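Local coordinates for Hut operon positive regulatory protein (PDB 4H4L) that binds regulatory sequences on mRNA in the presence of histidine, suppressing transcription termination and so switching on the hut operon for histidine utilisation, at residues 73-78 / 119-124; 84-89 / 138-143. The protein carries 1 engineered substitution. One frame throughout, in Å; residues are numbered along the deposited sequence.

In the fold
From the N terminus the chain passes helices 9-17 and 26-32, strand 36-44 and helix 47-60 before it reaches helix 70-87, which both contacts use. Contact 1 ties the early part of this helix to the start of strand 120-130 and closes a loop that holds strand 99-109. Contact 2 begins at the end of the helix and closes on strand 137-147, so its loop takes in strands 99-109 and 120-130. The segments alternate along the chain: the two loops cross and neither nests inside the other. Their strands are neighbours in the four-stranded antiparallel sheet, and the two contacts, their centres about 16 Å apart, fix helix 70-87 to it.

Contact 1 of 2, residues 73-78 / 119-124; sequences HALYHA and DWIAVS. With ZN (zinc ion), chain N; HIS (histidine), chain M.
Ala78 and Leu75 meet Ile121 and Val123 where helix 70-87 packs on the antiparallel sheet of the HutP fold, the axes of helix 73-78 and strand 120-124 coming within 8.3 Å of each other at an angle of 37°. Ala78 points toward the strand, and its CB touches two branches: CG2 of Val123 at 3.6 Å and CG2 of Ile121 at 4.0 Å. Leu75 starts alongside, but chi1 (174°) sets CG anti to the backbone N, and the branch CD1 comes nearer the strand. There Leu75 CD1 touches CG2 of Val123, 3.9 Å away, the two side chains crossing at about a right angle, and also reaches CD1 of Ile121. On another side the same helix turns carry a metal site: NE2 of His73 and NE2 of His77, an i, i+4 pair, each bind the zinc ion at 2.2 Å. NE2 of the bound histidine and His138 of the third subunit complete the zinc shell, so this helix, fixed to its own sheet, also joins neighbouring chains. Tyr76, just before His77 in the chain, turns one ring face to the ligand's alpha carbon: CA of the bound histidine sits over the ring centre, 3.1 Å above its plane.

Contact 2 of 2, residues 84-89 / 138-143; sequences HGVTRG and HETFGV. With ZN (zinc ion), chain R; HIS (histidine), chain Q.
The C-terminal end of helix 70-87 settles on strand 137-147 through Gly85 and Gly142, beside a zinc-bound histidine pocket. CA of Gly85 lies only 3.8 Å from CA of Gly142; a CB on Gly85 would run into Gly142 CA and Phe141 O. Next to them the side chains of Val86 and Thr140 cross at about a right angle, Val86 CG1 resting 3.6 Å from Thr140 OG1. A water bridges the segments, donating to Gly85 O at 2.9 Å and accepting from Thr140 OG1. Arg88, which leaves the helix with positive phi (62°), bends at chi2 and chi3 and turns its guanidinium back on the last turn. Its NH2 gives Val86 O a fairly straight bond (2.6 Å, 155°), in the guanidinium plane, while NE adds weak ones to Gly85 O and Val86 O. NH1 forms a salt bridge with Glu81 of the fourth subunit. An alanine here would probably leave that glutamate without its charged mate and the two carbonyls without their guanidinium donors. The bound histidine's CE1 meets the guanidinium edge, 3.8 Å from Arg88 NH2. His138, steadied by its ND1 bond to Glu139 O (2.9 Å), binds zinc through NE2 at 2.2 Å. With NE2 of the bound histidine, and His73 and His77 of the fifth subunit, it completes an intersubunit zinc-histidine site of the HutP hexamer.

Contact 1 of 2, residues 73-78 / 119-124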
loop_
_atom_site.group_PDB
_atom_site.type_symbol
_atom_site.label_atom_id
_atom_site.label_comp_id
_atom_site.label_asym_id
_atom_site.label_seq_id
_atom_site.Cartn_x
_atom_site.Cartn_y
_atom_site.Cartn_z
ATOM N N HIS A 73 17.687 -12.880 -6.032
ATOM C CA HIS A 73 17.191 -11.712 -5.308
ATOM C C HIS A 73 16.910 -10.523 -6.211
ATOM O O HIS A 73 15.950 -9.792 -5.989
ATOM C CB HIS A 73 18.152 -11.328 -4.216
ATOM C CG HIS A 73 17.621 -10.273 -3.301
ATOM N ND1 HIS A 73 17.753 -8.968 -3.559
ATOM C CD2 HIS A 73 16.964 -10.368 -2.083
ATOM C CE1 HIS A 73 17.201 -8.257 -2.567
ATOM N NE2 HIS A 73 16.716 -9.116 -1.663
ATOM N N ALA A 74 17.727 -10.331 -7.241
ATOM C CA ALA A 74 17.498 -9.262 -8.186
ATOM C C ALA A 74 16.278 -9.600 -9.010
ATOM O O ALA A 74 15.406 -8.773 -9.248
ATOM C CB ALA A 74 18.715 -9.095 -9.091
ATOM N N LEU A 75 16.199 -10.845 -9.446
ATOM C CA LEU A 75 15.096 -11.255 -10.286
ATOM C C LEU A 75 13.784 -11.315 -9.489
ATOM O O LEU A 75 12.693 -11.016 -10.034
ATOM C CB LEU A 75 15.416 -12.565 -10.983
ATOM C CG LEU A 75 14.316 -13.230 -11.798
ATOM C CD1 LEU A 75 13.894 -12.342 -12.942
ATOM C CD2 LEU A 75 14.837 -14.573 -12.271
ATOM N N TYR A 76 13.890 -11.636 -8.201
ATOM C CA TYR A 76 12.711 -11.673 -7.388
ATOM C C TYR A 76 12.173 -10.259 -7.343
ATOM O O TYR A 76 11.019 -9.995 -7.737
ATOM C CB TYR A 76 12.971 -12.195 -6.000
ATOM C CG TYR A 76 11.708 -12.217 -5.184
ATOM C CD1 TYR A 76 10.691 -13.175 -5.429
ATOM C CD2 TYR A 76 11.499 -11.262 -4.173
ATOM C CE1 TYR A 76 9.511 -13.159 -4.678
ATOM C CE2 TYR A 76 10.344 -11.253 -3.421
ATOM C CZ TYR A 76 9.362 -12.183 -3.677
ATOM O OH TYR A 76 8.233 -12.126 -2.916
ATOM N N HIS A 77 13.046 -9.334 -6.974
ATOM C CA HIS A 77 12.633 -7.975 -6.789
ATOM C C HIS A 77 12.237 -7.255 -8.028
ATOM O O HIS A 77 11.325 -6.422 -7.970
ATOM C CB HIS A 77 13.668 -7.213 -6.001
ATOM C CG HIS A 77 13.626 -7.534 -4.537
ATOM N ND1 HIS A 77 12.721 -7.004 -3.714
ATOM C CD2 HIS A 77 14.395 -8.388 -3.771
ATOM C CE1 HIS A 77 12.896 -7.486 -2.482
ATOM N NE2 HIS A 77 13.933 -8.324 -2.508
ATOM N N ALA A 78 12.873 -7.567 -9.156
ATOM C CA ALA A 78 12.545 -6.854 -10.398
ATOM C C ALA A 78 11.145 -7.239 -10.822
ATOM O O ALA A 78 10.390 -6.437 -11.376
ATOM C CB ALA A 78 13.540 -7.179 -11.483
ATOM N N ASP A 119 25.769 -5.437 -15.179
ATOM C CA ASP A 119 24.490 -5.928 -15.657
ATOM C C ASP A 119 23.322 -5.349 -14.824
ATOM O O ASP A 119 23.436 -5.170 -13.599
ATOM C CB ASP A 119 24.469 -7.468 -15.577
ATOM C CG ASP A 119 25.112 -8.161 -16.783
ATOM O OD1 ASP A 119 25.355 -9.384 -16.679
ATOM O OD2 ASP A 119 25.354 -7.523 -17.829
ATOM N N TRP A 120 22.215 -5.068 -15.511
ATOM C CA TRP A 120 20.927 -4.694 -14.917
ATOM C C TRP A 120 19.905 -5.615 -15.504
ATOM O O TRP A 120 20.168 -6.240 -16.535
ATOM C CB TRP A 120 20.585 -3.231 -15.228
ATOM C CG TRP A 120 21.413 -2.279 -14.399
ATOM C CD1 TRP A 120 22.795 -2.150 -14.397
ATOM C CD2 TRP A 120 20.948 -1.324 -13.379
ATOM N NE1 TRP A 120 23.205 -1.217 -13.481
ATOM C CE2 TRP A 120 22.155 -0.683 -12.838
ATOM C CE3 TRP A 120 19.707 -0.951 -12.876
ATOM C CZ2 TRP A 120 22.094 0.287 -11.850
ATOM C CZ3 TRP A 120 19.660 0.027 -11.882
ATOM C CH2 TRP A 120 20.826 0.631 -11.380
ATOM N N ILE A 121 18.739 -5.746 -14.870
ATOM C CA ILE A 121 17.718 -6.671 -15.396
ATOM C C ILE A 121 16.357 -5.986 -15.553
ATOM O O ILE A 121 16.076 -4.991 -14.898
ATOM C CB ILE A 121 17.667 -7.986 -14.575
ATOM C CG1 ILE A 121 16.842 -9.057 -15.284
ATOM C CG2 ILE A 121 17.171 -7.745 -13.165
ATOM C CD1 ILE A 121 17.005 -10.420 -14.652
ATOM N N ALA A 122 15.525 -6.486 -16.450
ATOM C CA ALA A 122 14.253 -5.846 -16.677
ATOM C C ALA A 122 13.264 -6.935 -16.875
ATOM O O ALA A 122 13.489 -7.795 -17.704
ATOM C CB ALA A 122 14.289 -4.957 -17.902
ATOM N N VAL A 123 12.194 -6.912 -16.081
ATOM C CA VAL A 123 11.142 -7.889 -16.175
ATOM C C VAL A 123 9.916 -7.134 -16.683
ATOM O O VAL A 123 9.455 -6.207 -16.032
ATOM C CB VAL A 123 10.916 -8.535 -14.811
ATOM C CG1 VAL A 123 9.896 -9.638 -14.908
ATOM C CG2 VAL A 123 12.227 -9.099 -14.269
ATOM N N SER A 124 9.439 -7.462 -17.878
ATOM C CA SER A 124 8.367 -6.679 -18.478
ATOM C C SER A 124 7.176 -7.583 -18.647
ATOM O O SER A 124 7.319 -8.682 -19.168
ATOM C CB SER A 124 8.779 -6.108 -19.849
ATOM O OG SER A 124 9.919 -5.253 -19.756
HETATM ZN ZN ZN N . 14.825 -8.945 -0.651
HETATM N N HIS M . 10.833 -15.309 -2.554
HETATM C CA HIS M . 11.671 -14.113 -2.300
HETATM C C HIS M . 13.056 -14.440 -2.662
HETATM O O HIS M . 13.226 -14.847 -3.799
HETATM C CB HIS M . 11.617 -13.641 -0.847
HETATM C CG HIS M . 12.229 -12.274 -0.633
HETATM N ND1 HIS M . 11.618 -11.289 0.095
HETATM C CD2 HIS M . 13.397 -11.731 -1.122
HETATM C CE1 HIS M . 12.384 -10.198 0.086
HETATM N NE2 HIS M . 13.464 -10.478 -0.666
HETATM O OXT HIS M . 13.987 -14.294 -1.860
#

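Contact 2 of 2, residues 84-89 / 138-143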
loop_
_atom_site.group_PDB
_atom_site.type_symbol
_atom_site.label_atom_id
_atom_site.label_comp_id
_atom_site.label_asym_id
_atom_site.label_seq_id
_atom_site.Cartn_x
_atom_site.Cartn_y
_atom_site.Cartn_z
ATOM N N HIS A 84 3.747 -4.591 -9.705
ATOM C CA HIS A 84 3.081 -3.372 -9.230
ATOM C C HIS A 84 2.319 -2.715 -10.350
ATOM O O HIS A 84 1.236 -2.204 -10.127
ATOM C CB HIS A 84 4.018 -2.377 -8.576
ATOM C CG HIS A 84 4.133 -2.535 -7.083
ATOM N ND1 HIS A 84 5.203 -3.142 -6.493
ATOM C CD2 HIS A 84 3.275 -2.141 -6.042
ATOM C CE1 HIS A 84 5.042 -3.138 -5.137
ATOM N NE2 HIS A 84 3.865 -2.515 -4.859
ATOM N N GLY A 85 2.877 -2.753 -11.563
ATOM C CA GLY A 85 2.218 -2.244 -12.745
ATOM C C GLY A 85 0.984 -3.034 -13.059
ATOM O O GLY A 85 -0.077 -2.479 -13.312
ATOM N N VAL A 86 1.125 -4.352 -13.056
ATOM C CA VAL A 86 -0.006 -5.231 -13.356
ATOM C C VAL A 86 -1.160 -5.086 -12.360
ATOM O O VAL A 86 -2.337 -5.080 -12.759
ATOM C CB VAL A 86 0.433 -6.698 -13.425
ATOM C CG1 VAL A 86 -0.779 -7.629 -13.499
ATOM C CG2 VAL A 86 1.356 -6.895 -14.616
ATOM N N THR A 87 -0.832 -4.966 -11.072
ATOM C CA THR A 87 -1.845 -5.145 -10.030
ATOM C C THR A 87 -2.409 -3.851 -9.444
ATOM O O THR A 87 -3.530 -3.854 -8.971
ATOM C CB THR A 87 -1.314 -6.032 -8.924
ATOM O OG1 THR A 87 -0.162 -5.404 -8.386
ATOM C CG2 THR A 87 -0.911 -7.390 -9.473
ATOM N N ARG A 88 -1.632 -2.764 -9.464
ATOM C CA ARG A 88 -2.118 -1.410 -9.143
ATOM C C ARG A 88 -2.670 -1.189 -7.709
ATOM O O ARG A 88 -3.820 -0.776 -7.539
ATOM C CB ARG A 88 -3.110 -0.913 -10.226
ATOM C CG ARG A 88 -2.359 -0.405 -11.467
ATOM C CD ARG A 88 -3.002 -0.789 -12.787
ATOM N NE ARG A 88 -3.280 -2.218 -12.828
ATOM C CZ ARG A 88 -4.501 -2.742 -12.728
ATOM N NH1 ARG A 88 -5.537 -1.926 -12.607
ATOM N NH2 ARG A 88 -4.681 -4.067 -12.743
ATOM N N GLY A 89 -1.848 -1.465 -6.692
ATOM C CA GLY A 89 -2.196 -1.130 -5.313
ATOM C C GLY A 89 -2.265 -2.295 -4.366
ATOM O O GLY A 89 -1.778 -2.230 -3.249
ATOM N N HIS A 138 -9.554 -6.527 -19.319
ATOM C CA HIS A 138 -8.886 -5.415 -19.945
ATOM C C HIS A 138 -7.414 -5.651 -19.838
ATOM O O HIS A 138 -6.983 -6.641 -19.264
ATOM C CB HIS A 138 -9.350 -4.036 -19.415
ATOM C CG HIS A 138 -8.962 -3.713 -17.972
ATOM N ND1 HIS A 138 -7.680 -3.597 -17.557
ATOM C CD2 HIS A 138 -9.759 -3.403 -16.870
ATOM C CE1 HIS A 138 -7.668 -3.261 -16.253
ATOM N NE2 HIS A 138 -8.943 -3.137 -15.840
ATOM N N GLU A 139 -6.615 -4.772 -20.416
ATOM C CA GLU A 139 -5.211 -5.089 -20.585
ATOM C C GLU A 139 -4.445 -4.815 -19.329
ATOM O O GLU A 139 -4.999 -4.230 -18.381
ATOM C CB GLU A 139 -4.615 -4.306 -21.742
ATOM C CG GLU A 139 -4.865 -4.954 -23.086
ATOM C CD GLU A 139 -4.894 -3.924 -24.195
ATOM O OE1 GLU A 139 -3.913 -3.828 -24.967
ATOM O OE2 GLU A 139 -5.893 -3.183 -24.252
ATOM N N THR A 140 -3.168 -5.236 -19.332
ATOM C CA THR A 140 -2.266 -4.943 -18.215
ATOM C C THR A 140 -0.781 -4.963 -18.512
ATOM O O THR A 140 -0.282 -5.600 -19.464
ATOM C CB THR A 140 -2.545 -5.815 -17.009
ATOM O OG1 THR A 140 -1.969 -5.191 -15.877
ATOM C CG2 THR A 140 -1.947 -7.170 -17.194
ATOM N N PHE A 141 -0.056 -4.238 -17.676
ATOM C CA PHE A 141 1.288 -3.928 -18.018
ATOM C C PHE A 141 2.105 -3.552 -16.806
ATOM O O PHE A 141 1.625 -2.838 -15.939
ATOM C CB PHE A 141 1.244 -2.764 -18.993
ATOM C CG PHE A 141 2.419 -2.703 -19.882
ATOM C CD1 PHE A 141 2.341 -3.223 -21.162
ATOM C CD2 PHE A 141 3.615 -2.147 -19.434
ATOM C CE1 PHE A 141 3.444 -3.188 -21.990
ATOM C CE2 PHE A 141 4.724 -2.106 -20.251
ATOM C CZ PHE A 141 4.636 -2.629 -21.530
ATOM N N GLY A 142 3.349 -4.013 -16.766
ATOM C CA GLY A 142 4.250 -3.717 -15.662
ATOM C C GLY A 142 5.707 -3.905 -16.040
ATOM O O GLY A 142 6.054 -4.867 -16.746
ATOM N N VAL A 143 6.559 -2.997 -15.571
ATOM C CA VAL A 143 7.995 -3.077 -15.847
ATOM C C VAL A 143 8.881 -2.895 -14.622
ATOM O O VAL A 143 8.889 -1.843 -14.010
ATOM C CB VAL A 143 8.425 -2.072 -16.938
ATOM C CG1 VAL A 143 9.886 -2.246 -17.266
ATOM C CG2 VAL A 143 7.606 -2.307 -18.190
HETATM ZN ZN ZN R . -9.944 -2.256 -14.149
HETATM N N HIS Q . -11.953 -8.894 -11.247
HETATM C CA HIS Q . -11.715 -7.644 -12.014
HETATM C C HIS Q . -12.603 -7.705 -13.173
HETATM O O HIS Q . -13.714 -8.164 -12.973
HETATM C CB HIS Q . -10.272 -7.544 -12.487
HETATM C CG HIS Q . -9.777 -6.123 -12.737
HETATM N ND1 HIS Q . -8.643 -5.623 -12.159
HETATM C CD2 HIS Q . -10.275 -5.116 -13.520
HETATM C CE1 HIS Q . -8.450 -4.376 -12.564
HETATM N NE2 HIS Q . -9.426 -4.079 -13.403
HETATM O OXT HIS Q . -12.231 -7.314 -14.284
HETATM O O HOH W 1 -1.810 -2.113 -15.551
#